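Local coordinates for LPXTG cell wall surface protein (PDB 7AVK) that probably acts as a cell-wall-anchored streptococcal adhesin whose tandem SHIRT repeats, one of which forms this chain, are thought to set how far it projects from the surface, at residues H3-K16 / V68-F81. Residues are numbered along the deposited sequence; the frame is centred on the assembly and turned at random.
Sequences HKAVHEFVSGTPGK and VNGSDVKFVGTWEF. With IS8 (isothiocyanate), chain D.
Phe9 and Trp79 form an edge-to-face pair beside the ladder joining strands 3-11 and 73-82, which run parallel. The Trp79 CB lies 4.1 Å from the carbonyl O of Val10; CG is set anti to the carbonyl carbon (chi1 -70°), which swings the indole toward Phe9. CD1 then meets Phe9 CG at 3.9 Å, NE1 points onto the middle of the phenyl face, and CE2 and CZ2 pass the far rim at Phe9 CE2 and CZ. The planes stand at 71°, so the polar N-H edge faces the pi cloud. Gly77, the bridge partner of Phe9, has no side chain, and the phenyl ring lies close, with Phe9 CD1 3.8 Å from Gly77 O.

Ala5, His7 and Phe9 alternate with Val6, Glu8 and Val10, whose side chains leave from the other side of the sheet. There Lys74, bent at chi3 (-66°), brings NZ 3.0 Å from Glu8 OE1 in a salt bridge, a charged pair fit for a partly exposed surface though less certain because Glu8 has two conformers. At one end of the ladder Asp72 OD1 accepts from His3 ND1 (3.1 Å) and Lys4 N (3.0 Å) on opposite faces of its carboxylate, tying the loop to the strand. At the other end Thr13 OG1 takes the N-H of Phe81 at 2.8 Å, extending the pairing beyond the last main-chain bond.

These are the first and last strands of the SHIRT domain, and they lie side by side in its mixed sheet, as in ubiquitin-like folds. Strand 30-33 flanks 3-11, and strand 55-61 flanks 73-82, where Phe58 meets Trp79.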
ATOM      1  N   HIS A   3      16.213   6.285   7.312  1.00 19.94           N
ATOM      2  CA  HIS A   3      15.196   6.323   6.264  1.00 17.15           C
ATOM      3  C   HIS A   3      13.903   5.689   6.753  1.00 15.44           C
ATOM      4  O   HIS A   3      13.833   5.117   7.833  1.00 18.07           O
ATOM      5  CB  HIS A   3      15.706   5.624   5.011  1.00 18.09           C
ATOM      6  CG  HIS A   3      16.838   6.342   4.370  1.00 18.46           C
ATOM      7  ND1 HIS A   3      16.666   7.539   3.703  1.00 20.41           N
ATOM      8  CD2 HIS A   3      18.152   6.025   4.281  1.00 20.30           C
ATOM      9  CE1 HIS A   3      17.846   7.926   3.235  1.00 25.12           C
ATOM     10  NE2 HIS A   3      18.758   7.028   3.574  1.00 23.16           N
ATOM     11  N   LYS A   4      12.858   5.822   5.937  1.00 13.56           N
ATOM     12  CA  LYS A   4      11.560   5.266   6.226  1.00 11.91           C
ATOM     13  C   LYS A   4      10.993   4.644   4.957  1.00 10.52           C
ATOM     14  O   LYS A   4      11.432   4.951   3.849  1.00 11.27           O
ATOM     15  CB  LYS A   4      10.619   6.307   6.778  1.00 13.63           C
ATOM     16  CG  LYS A   4      10.312   7.430   5.835  1.00 15.18           C
ATOM     17  CD  LYS A   4       9.457   8.496   6.488  1.00 19.98           C
ATOM     18  CE  LYS A   4       9.352   9.774   5.622  1.00 27.32           C
ATOM     19  NZ  LYS A   4       8.980  10.985   6.407  1.00 48.25           N
ATOM     20  N   ALA A   5       9.981   3.813   5.143  1.00 10.12           N
ATOM     21  CA  ALA A   5       9.196   3.278   4.046  1.00  9.74           C
ATOM     22  C   ALA A   5       7.748   3.686   4.292  1.00  9.32           C
ATOM     23  O   ALA A   5       7.209   3.535   5.405  1.00 11.37           O
ATOM     24  CB  ALA A   5       9.282   1.771   3.969  1.00 10.81           C
ATOM     25  N   VAL A   6       7.129   4.217   3.265  1.00  9.12           N
ATOM     26  CA  VAL A   6       5.751   4.650   3.297  1.00  9.27           C
ATOM     27  C   VAL A   6       4.931   3.832   2.312  1.00  8.75           C
ATOM     28  O   VAL A   6       5.463   3.217   1.384  1.00  9.66           O
ATOM     29  CB  VAL A   6       5.593   6.164   3.015  1.00  9.45           C
ATOM     30  CG1 VAL A   6       6.619   6.962   3.852  1.00 10.57           C
ATOM     31  CG2 VAL A   6       5.670   6.491   1.541  1.00 10.10           C
ATOM     32  N   HIS A   7       3.606   3.880   2.506  1.00  8.90           N
ATOM     33  CA  HIS A   7       2.647   3.166   1.698  1.00  8.95           C
ATOM     34  C   HIS A   7       1.716   4.159   1.032  1.00  8.90           C
ATOM     35  O   HIS A   7       1.338   5.168   1.637  1.00  9.57           O
ATOM     36  CB  HIS A   7       1.830   2.184   2.550  1.00  8.87           C
ATOM     37  CG  HIS A   7       2.684   1.210   3.341  1.00  9.13           C
ATOM     38  ND1 HIS A   7       3.335   1.541   4.505  1.00  9.39           N
ATOM     39  CD2 HIS A   7       2.983  -0.094   3.120  1.00  9.45           C
ATOM     40  CE1 HIS A   7       3.980   0.467   4.956  1.00  9.68           C
ATOM     41  NE2 HIS A   7       3.821  -0.556   4.117  1.00 10.01           N
ATOM     42  N   GLU A   8       1.277   3.845  -0.184  1.00  8.69           N
ATOM     43  CA  GLU A   8       0.256   4.586  -0.892  0.73  8.95           C
ATOM     44  C   GLU A   8      -0.676   3.579  -1.531  1.00  8.67           C
ATOM     45  O   GLU A   8      -0.209   2.560  -2.046  1.00 10.10           O
ATOM     46  CB  GLU A   8       0.884   5.490  -1.971  0.73  8.97           C
ATOM     47  CG  GLU A   8      -0.191   6.277  -2.765  0.73  9.72           C
ATOM     48  CD  GLU A   8       0.299   7.248  -3.763  0.73 12.02           C
ATOM     49  OE1 GLU A   8       1.503   7.395  -4.050  0.73 13.23           O
ATOM     50  OE2 GLU A   8      -0.555   7.842  -4.495  0.73 14.41           O
ATOM     51  N   PHE A   9      -1.991   3.877  -1.537  1.00  8.82           N
ATOM     52  CA  PHE A   9      -2.951   3.078  -2.269  1.00  8.80           C
ATOM     53  C   PHE A   9      -3.430   3.815  -3.514  1.00  8.99           C
ATOM     54  O   PHE A   9      -3.616   5.024  -3.477  1.00 10.24           O
ATOM     55  CB  PHE A   9      -4.183   2.748  -1.412  1.00  9.18           C
ATOM     56  CG  PHE A   9      -3.960   1.784  -0.261  1.00  9.28           C
ATOM     57  CD1 PHE A   9      -2.936   0.865  -0.206  1.00  9.66           C
ATOM     58  CD2 PHE A   9      -4.895   1.772   0.769  1.00 10.02           C
ATOM     59  CE1 PHE A   9      -2.841  -0.037   0.849  1.00 10.21           C
ATOM     60  CE2 PHE A   9      -4.834   0.875   1.789  1.00 10.21           C
ATOM     61  CZ  PHE A   9      -3.825  -0.035   1.833  1.00 10.71           C
ATOM     62  N   VAL A  10      -3.675   3.045  -4.566  1.00  9.09           N
ATOM     63  CA  VAL A  10      -4.313   3.512  -5.791  1.00  9.65           C
ATOM     64  C   VAL A  10      -5.439   2.562  -6.151  1.00  9.27           C
ATOM     65  O   VAL A  10      -5.451   1.385  -5.775  1.00  9.83           O
ATOM     66  CB  VAL A  10      -3.312   3.610  -6.966  1.00 10.75           C
ATOM     67  CG1 VAL A  10      -2.215   4.647  -6.643  1.00 11.51           C
ATOM     68  CG2 VAL A  10      -2.727   2.293  -7.355  1.00 11.69           C
ATOM     69  N   SER A  11      -6.390   3.098  -6.909  1.00  9.99           N
ATOM     70  CA  SER A  11      -7.402   2.280  -7.557  1.00 10.11           C
ATOM     71  C   SER A  11      -6.858   1.717  -8.876  1.00 10.35           C
ATOM     72  O   SER A  11      -6.353   2.459  -9.726  1.00 11.10           O
ATOM     73  CB  SER A  11      -8.628   3.112  -7.876  1.00 10.16           C
ATOM     74  OG  SER A  11      -9.499   2.332  -8.675  1.00 11.01           O
ATOM     75  N   GLY A  12      -6.986   0.413  -9.047  1.00 10.59           N
ATOM     76  CA  GLY A  12      -6.683  -0.242 -10.303  1.00 11.05           C
ATOM     77  C   GLY A  12      -7.824  -0.242 -11.287  1.00 11.56           C
ATOM     78  O   GLY A  12      -7.682  -0.821 -12.367  1.00 13.71           O
ATOM     79  N   THR A  13      -8.949   0.378 -10.940  1.00 11.69           N
ATOM     80  CA  THR A  13     -10.165   0.355 -11.746  1.00 11.50           C
ATOM     81  C   THR A  13     -10.345   1.748 -12.325  1.00 11.48           C
ATOM     82  O   THR A  13     -10.709   2.690 -11.589  1.00 12.25           O
ATOM     83  CB  THR A  13     -11.366  -0.045 -10.897  1.00 11.97           C
ATOM     84  OG1 THR A  13     -11.158  -1.363 -10.385  1.00 13.21           O
ATOM     85  CG2 THR A  13     -12.647   0.044 -11.686  1.00 13.84           C
ATOM     86  N   PRO A  14     -10.072   1.915 -13.630  1.00 11.13           N
ATOM     87  CA  PRO A  14     -10.194   3.246 -14.247  1.00 11.71           C
ATOM     88  C   PRO A  14     -11.535   3.888 -13.930  1.00 11.73           C
ATOM     89  O   PRO A  14     -12.583   3.259 -14.031  1.00 12.92           O
ATOM     90  CB  PRO A  14     -10.029   2.957 -15.731  1.00 12.21           C
ATOM     91  CG  PRO A  14      -9.092   1.766 -15.727  1.00 12.52           C
ATOM     92  CD  PRO A  14      -9.589   0.915 -14.586  1.00 11.10           C
ATOM     93  N   GLY A  15     -11.471   5.144 -13.575  1.00 12.34           N
ATOM     94  CA  GLY A  15     -12.659   5.945 -13.332  1.00 13.01           C
ATOM     95  C   GLY A  15     -13.188   5.895 -11.910  1.00 12.11           C
ATOM     96  O   GLY A  15     -14.043   6.728 -11.570  1.00 12.94           O
ATOM     97  N   LYS A  16     -12.721   4.967 -11.095  1.00 11.49           N
ATOM     98  CA  LYS A  16     -13.287   4.750  -9.760  1.00 12.22           C
ATOM     99  C   LYS A  16     -12.268   5.125  -8.701  1.00 12.33           C
ATOM    100  O   LYS A  16     -11.184   4.567  -8.648  1.00 14.46           O
ATOM    101  CB  LYS A  16     -13.723   3.281  -9.594  1.00 15.19           C
ATOM    102  CG  LYS A  16     -14.654   3.034  -8.412  1.00 38.38           C
ATOM    103  CD  LYS A  16     -16.100   3.385  -8.741  1.00 37.79           C
ATOM    104  CE  LYS A  16     -17.040   3.160  -7.549  1.00 40.54           C
ATOM    105  NZ  LYS A  16     -16.808   1.830  -6.860  1.00 58.71           N
ATOM    106  N   VAL A  68      17.081  -0.653   1.168  1.00 12.54           N
ATOM    107  CA  VAL A  68      17.322   0.783   1.305  1.00 12.84           C
ATOM    108  C   VAL A  68      18.719   1.128   0.814  1.00 14.40           C
ATOM    109  O   VAL A  68      19.710   0.469   1.169  1.00 15.62           O
ATOM    110  CB  VAL A  68      17.111   1.197   2.748  1.00 13.21           C
ATOM    111  CG1 VAL A  68      17.402   2.692   2.973  1.00 14.61           C
ATOM    112  CG2 VAL A  68      15.690   0.880   3.216  1.00 14.38           C
ATOM    113  N   ASN A  69      18.801   2.194   0.009  1.00 15.27           N
ATOM    114  CA  ASN A  69      20.067   2.619  -0.549  1.00 18.39           C
ATOM    115  C   ASN A  69      20.005   4.105  -0.876  1.00 17.59           C
ATOM    116  O   ASN A  69      19.932   4.507  -2.044  1.00 20.24           O
ATOM    117  CB  ASN A  69      20.376   1.790  -1.794  1.00 20.90           C
ATOM    118  CG  ASN A  69      21.623   2.233  -2.498  1.00 25.02           C
ATOM    119  OD1 ASN A  69      22.607   2.599  -1.851  1.00 37.60           O
ATOM    120  ND2 ASN A  69      21.601   2.224  -3.831  1.00 27.73           N
ATOM    121  N   GLY A  70      19.994   4.935   0.153  1.00 18.96           N
ATOM    122  CA  GLY A  70      20.138   6.362  -0.020  1.00 21.42           C
ATOM    123  C   GLY A  70      18.845   7.149  -0.093  1.00 21.63           C
ATOM    124  O   GLY A  70      18.897   8.383  -0.105  1.00 24.58           O
ATOM    125  N   SER A  71      17.684   6.489  -0.109  1.00 17.42           N
ATOM    126  CA  SER A  71      16.399   7.155  -0.246  1.00 16.68           C
ATOM    127  C   SER A  71      15.345   6.451   0.601  1.00 13.66           C
ATOM    128  O   SER A  71      15.442   5.274   0.885  1.00 13.70           O
ATOM    129  CB  SER A  71      15.915   7.151  -1.710  1.00 20.19           C
ATOM    130  OG  SER A  71      16.876   7.757  -2.545  1.00 34.39           O
ATOM    131  N   ASP A  72      14.325   7.214   0.973  1.00 14.08           N
ATOM    132  CA  ASP A  72      13.135   6.619   1.556  1.00 12.47           C
ATOM    133  C   ASP A  72      12.416   5.826   0.467  1.00 12.09           C
ATOM    134  O   ASP A  72      12.572   6.090  -0.709  1.00 15.40           O
ATOM    135  CB  ASP A  72      12.188   7.688   2.103  1.00 13.66           C
ATOM    136  CG  ASP A  72      12.770   8.499   3.177  1.00 16.87           C
ATOM    137  OD1 ASP A  72      13.613   7.964   3.919  1.00 17.38           O
ATOM    138  OD2 ASP A  72      12.366   9.649   3.357  1.00 24.76           O
ATOM    139  N   VAL A  73      11.624   4.841   0.894  0.77 11.53           N
ATOM    140  CA  VAL A  73      10.990   3.808   0.069  0.77 11.88           C
ATOM    141  C   VAL A  73       9.499   4.157   0.026  0.77 10.44           C
ATOM    142  O   VAL A  73       8.952   4.504   1.072  0.77  9.64           O
ATOM    143  CB  VAL A  73      11.218   2.379   0.670  0.77 12.01           C
ATOM    144  CG1 VAL A  73      10.345   1.313  -0.026  0.77 14.38           C
ATOM    145  CG2 VAL A  73      12.689   2.086   0.576  0.77 21.14           C
ATOM    146  N   LYS A  74       8.821   3.962  -1.152  1.00 10.62           N
ATOM    147  CA  LYS A  74       7.369   3.973  -1.224  1.00  9.82           C
ATOM    148  C   LYS A  74       6.890   2.675  -1.858  1.00  9.32           C
ATOM    149  O   LYS A  74       7.320   2.308  -2.959  1.00 10.82           O
ATOM    150  CB  LYS A  74       6.834   5.159  -2.030  1.00 10.60           C
ATOM    151  CG  LYS A  74       5.309   5.148  -2.130  1.00 10.34           C
ATOM    152  CD  LYS A  74       4.651   6.276  -2.957  1.00 10.48           C
ATOM    153  CE  LYS A  74       4.841   7.634  -2.314  1.00 12.29           C
ATOM    154  NZ  LYS A  74       4.069   8.655  -3.030  1.00 12.69           N
ATOM    155  N   PHE A  75       5.953   2.017  -1.186  1.00  8.89           N
ATOM    156  CA  PHE A  75       5.244   0.869  -1.743  1.00  9.42           C
ATOM    157  C   PHE A  75       3.843   1.325  -2.147  1.00  9.39           C
ATOM    158  O   PHE A  75       3.128   1.918  -1.345  1.00 10.61           O
ATOM    159  CB  PHE A  75       5.129  -0.226  -0.672  1.00 10.46           C
ATOM    160  CG  PHE A  75       6.450  -0.815  -0.301  1.00 10.99           C
ATOM    161  CD1 PHE A  75       7.102  -1.684  -1.181  1.00 11.20           C
ATOM    162  CD2 PHE A  75       7.025  -0.562   0.939  1.00 13.13           C
ATOM    163  CE1 PHE A  75       8.345  -2.274  -0.856  1.00 12.52           C
ATOM    164  CE2 PHE A  75       8.256  -1.183   1.287  1.00 15.49           C
ATOM    165  CZ  PHE A  75       8.904  -2.002   0.372  1.00 14.13           C
ATOM    166  N   VAL A  76       3.471   1.016  -3.396  1.00  9.31           N
ATOM    167  CA  VAL A  76       2.167   1.399  -3.963  1.00  9.44           C
ATOM    168  C   VAL A  76       1.318   0.142  -4.049  1.00  9.37           C
ATOM    169  O   VAL A  76       1.698  -0.840  -4.710  1.00 10.30           O
ATOM    170  CB  VAL A  76       2.345   2.045  -5.333  1.00 10.47           C
ATOM    171  CG1 VAL A  76       0.970   2.348  -5.935  1.00 11.53           C
ATOM    172  CG2 VAL A  76       3.187   3.323  -5.216  1.00 12.13           C
ATOM    173  N   GLY A  77       0.179   0.163  -3.360  1.00  9.50           N
ATOM    174  CA  GLY A  77      -0.738  -0.960  -3.320  1.00  9.61           C
ATOM    175  C   GLY A  77      -1.979  -0.658  -4.152  1.00  9.51           C
ATOM    176  O   GLY A  77      -2.582   0.390  -4.006  1.00 10.35           O
ATOM    177  N   THR A  78      -2.418  -1.611  -5.004  1.00  9.89           N
ATOM    178  CA  THR A  78      -3.508  -1.445  -5.927  1.00  9.75           C
ATOM    179  C   THR A  78      -4.714  -2.228  -5.414  1.00  9.96           C
ATOM    180  O   THR A  78      -4.567  -3.423  -5.061  1.00 10.97           O
ATOM    181  CB  THR A  78      -3.116  -1.966  -7.305  1.00 11.11           C
ATOM    182  OG1 THR A  78      -2.047  -1.157  -7.793  1.00 11.79           O
ATOM    183  CG2 THR A  78      -4.265  -1.915  -8.277  1.00 12.55           C
ATOM    184  N   TRP A  79      -5.863  -1.548  -5.416  1.00  9.88           N
ATOM    185  CA  TRP A  79      -7.159  -2.163  -5.062  1.00 10.16           C
ATOM    186  C   TRP A  79      -7.926  -2.250  -6.369  1.00 10.70           C
ATOM    187  O   TRP A  79      -7.926  -1.315  -7.062  1.00 11.93           O
ATOM    188  CB  TRP A  79      -7.860  -1.361  -3.981  1.00 10.16           C
ATOM    189  CG  TRP A  79      -7.213  -1.431  -2.640  1.00 10.55           C
ATOM    190  CD1 TRP A  79      -6.103  -0.761  -2.224  1.00 10.43           C
ATOM    191  CD2 TRP A  79      -7.675  -2.202  -1.519  1.00 10.80           C
ATOM    192  NE1 TRP A  79      -5.846  -1.065  -0.917  1.00 11.10           N
ATOM    193  CE2 TRP A  79      -6.791  -1.941  -0.456  1.00 10.79           C
ATOM    194  CE3 TRP A  79      -8.750  -3.068  -1.308  1.00 11.88           C
ATOM    195  CZ2 TRP A  79      -6.939  -2.536   0.795  1.00 12.08           C
ATOM    196  CZ3 TRP A  79      -8.904  -3.649  -0.074  1.00 12.41           C
ATOM    197  CH2 TRP A  79      -8.008  -3.386   0.960  1.00 12.51           C
ATOM    198  N   GLU A  80      -8.715  -3.278  -6.567  1.00 12.04           N
ATOM    199  CA  GLU A  80      -9.579  -3.417  -7.757  1.00 13.52           C
ATOM    200  C   GLU A  80     -11.035  -3.383  -7.305  1.00 13.18           C
ATOM    201  O   GLU A  80     -11.342  -3.996  -6.377  1.00 15.20           O
ATOM    202  CB  GLU A  80      -9.294  -4.723  -8.486  1.00 21.58           C
ATOM    203  CG  GLU A  80      -7.840  -4.936  -8.872  1.00 49.68           C
ATOM    204  CD  GLU A  80      -7.325  -4.099 -10.028  1.00 44.34           C
ATOM    205  OE1 GLU A  80      -8.127  -3.397 -10.660  1.00 42.51           O
ATOM    206  OE2 GLU A  80      -6.118  -4.165 -10.294  1.00 28.84           O
ATOM    207  N   PHE A  81     -11.918  -2.762  -8.036  1.00 13.41           N
ATOM    208  CA  PHE A  81     -13.347  -2.694  -7.732  1.00 15.40           C
ATOM    209  C   PHE A  81     -14.144  -3.570  -8.690  1.00 17.80           C
ATOM    210  O   PHE A  81     -13.900  -3.538  -9.903  1.00 19.23           O
ATOM    211  CB  PHE A  81     -13.864  -1.260  -7.875  1.00 15.55           C
ATOM    212  CG  PHE A  81     -15.299  -1.090  -7.548  1.00 20.80           C
ATOM    213  CD1 PHE A  81     -15.742  -1.159  -6.229  1.00 22.80           C
ATOM    214  CD2 PHE A  81     -16.219  -0.854  -8.562  1.00 27.04           C
ATOM    215  CE1 PHE A  81     -17.080  -0.993  -5.920  1.00 28.26           C
ATOM    216  CE2 PHE A  81     -17.568  -0.668  -8.250  1.00 30.69           C
ATOM    217  CZ  PHE A  81     -17.986  -0.749  -6.915  1.00 32.81           C
TER
HETATM  218  S   IS8 D1402     -10.281   7.398 -16.135  1.00 28.08           S
HETATM  219  C   IS8 D1402      -9.419   7.057 -14.762  1.00 38.35           C
HETATM  220  N   IS8 D1402      -8.769   6.750 -13.669  1.00 21.00           N
HETATM  221  O   HOH W   1      -5.289  -2.561 -12.231  0.74 23.83           O